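Local coordinates for major capsid protein (Norovirus Hu/GI.7/TCH-060/USA/2003, PDB 4P25), which forms the norovirus capsid, its protruding (P) domain binding histo-blood group antigen glycans such as Lewis Y, probably for attachment to host cells, at residues Val130-Asn133 with Ala134-Pro138. Sequence-based numbering, arbitrary orientation.
Sequences VKQN and APFAP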
loop_
_atom_site.group_PDB
_atom_site.type_symbol
_atom_site.label_atom_id
_atom_site.label_comp_id
_atom_site.label_asym_id
_atom_site.label_seq_id
_atom_site.Cartn_x
_atom_site.Cartn_y
_atom_site.Cartn_z
ATOM N N VAL A 130 -4.569 21.404 5.406
ATOM C CA VAL A 130 -6.022 21.378 5.272
ATOM C C VAL A 130 -6.705 21.389 6.629
ATOM O O VAL A 130 -6.404 20.551 7.489
ATOM C CB VAL A 130 -6.472 20.106 4.524
ATOM C CG1 VAL A 130 -7.987 20.067 4.384
ATOM C CG2 VAL A 130 -5.792 20.020 3.161
ATOM N N LYS A 131 -7.624 22.331 6.820
ATOM C CA LYS A 131 -8.413 22.387 8.046
ATOM C C LYS A 131 -9.803 21.810 7.805
ATOM O O LYS A 131 -10.351 21.927 6.704
ATOM C CB LYS A 131 -8.526 23.826 8.566
ATOM C CG LYS A 131 -7.185 24.488 8.838
ATOM C CD LYS A 131 -7.349 25.754 9.664
ATOM C CE LYS A 131 -7.625 25.443 11.130
ATOM N NZ LYS A 131 -6.414 24.949 11.857
ATOM N N GLN A 132 -10.362 21.185 8.836
ATOM C CA GLN A 132 -11.710 20.628 8.756
ATOM C C GLN A 132 -12.724 21.628 9.294
ATOM O O GLN A 132 -13.403 21.390 10.299
ATOM C CB GLN A 132 -11.795 19.284 9.483
ATOM C CG GLN A 132 -10.932 18.211 8.821
ATOM C CD GLN A 132 -11.103 16.834 9.437
ATOM O OE1 GLN A 132 -12.220 16.352 9.612
ATOM N NE2 GLN A 132 -9.985 16.191 9.763
ATOM N N ASN A 133 -12.795 22.765 8.610
ATOM C CA ASN A 133 -13.767 23.800 8.934
ATOM C C ASN A 133 -14.824 23.904 7.830
ATOM O O ASN A 133 -15.015 22.953 7.073
ATOM C CB ASN A 133 -13.075 25.138 9.221
ATOM C CG ASN A 133 -12.046 25.509 8.166
ATOM O OD1 ASN A 133 -11.990 24.907 7.095
ATOM N ND2 ASN A 133 -11.232 26.520 8.464
ATOM N N ALA A 134 -15.521 25.029 7.735
ATOM C CA ALA A 134 -16.658 25.119 6.809
ATOM C C ALA A 134 -16.370 24.802 5.326
ATOM O O ALA A 134 -17.166 24.113 4.686
ATOM C CB ALA A 134 -17.393 26.464 6.959
ATOM N N PRO A 135 -15.242 25.293 4.774
ATOM C CA PRO A 135 -14.973 24.957 3.369
ATOM C C PRO A 135 -14.535 23.509 3.118
ATOM O O PRO A 135 -14.316 23.137 1.963
ATOM C CB PRO A 135 -13.839 25.920 2.993
ATOM C CG PRO A 135 -13.961 27.044 3.966
ATOM C CD PRO A 135 -14.364 26.381 5.242
ATOM N N PHE A 136 -14.399 22.714 4.177
ATOM C CA PHE A 136 -14.072 21.298 4.044
ATOM C C PHE A 136 -15.346 20.567 3.633
ATOM O O PHE A 136 -16.189 20.234 4.470
ATOM C CB PHE A 136 -13.512 20.768 5.371
ATOM C CG PHE A 136 -13.030 19.332 5.332
ATOM C CD1 PHE A 136 -11.763 19.015 4.851
ATOM C CD2 PHE A 136 -13.828 18.315 5.823
ATOM C CE1 PHE A 136 -11.317 17.696 4.842
ATOM C CE2 PHE A 136 -13.391 17.001 5.822
ATOM C CZ PHE A 136 -12.133 16.692 5.326
ATOM N N ALA A 137 -15.483 20.343 2.329
ATOM C CA ALA A 137 -16.700 19.755 1.769
ATOM C C ALA A 137 -16.398 18.575 0.853
ATOM O O ALA A 137 -16.730 18.606 -0.334
ATOM C CB ALA A 137 -17.486 20.820 1.003
ATOM N N PRO A 138 -15.778 17.518 1.396
ATOM C CA PRO A 138 -15.371 16.438 0.486
ATOM C C PRO A 138 -16.527 15.702 -0.206
ATOM O O PRO A 138 -16.331 15.222 -1.323
ATOM C CB PRO A 138 -14.563 15.499 1.387
ATOM C CG PRO A 138 -15.014 15.806 2.775
ATOM C CD PRO A 138 -15.362 17.262 2.788
#
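Gln132 lays its aliphatic stem over one face of the Phe136 ring, with CG 3.9 Å from the ring centroid and only 5° off the normal, a nearly centred CH-pi contact. The two side chains run side by side in the same direction, and the terminal amide stays above the same face, shifted toward the rim and turned 29° from the ring plane, with OE1 4.0 Å from Phe136 CE2. That amide is occupied elsewhere: NE2 is hydrogen-bonded to the carbonyl oxygens of Cys107 and Ile104, bonds that help fix the stem above the ring. On the opposite face sits Pro138, whose CD lies 3.5 Å above the ring plane, displaced toward the rim. Val130 comes in at the ring's edge, CG1 reaching Phe136 CD1 at 3.9 Å, and the two side chains cross at about a right angle. The ring is swung back toward the preceding residues and beneath Gln132 by a chi1 of -175°, which sets CG opposite the backbone N. The fold-back is produced by a type I beta turn from Asn133 to Phe136, just beyond the end of strand 125-130, an edge strand, within this chain, of the six-stranded antiparallel sheet in this P domain. Phe136 N donates to Asn133 O across the turn at 3.0 Å. Pro135 occupies the third position of the turn, and its CD lies 3.4 Å from Asn133 OD1, the Asn133 side chain crossing it at a slant. Phe136 also meets Trp109 edge-to-face and touches Phe101 and Ile143; Trp109 and Ile143 lie on strands 108-115 and 142-144 of that sheet. Lys131 sets off away from 134-138; its NZ forms a salt bridge with Asp108, a residue of the glycan pocket, and a hydrogen bond to Ser165 O. Its side chain is about 4 Å from the bound galactose.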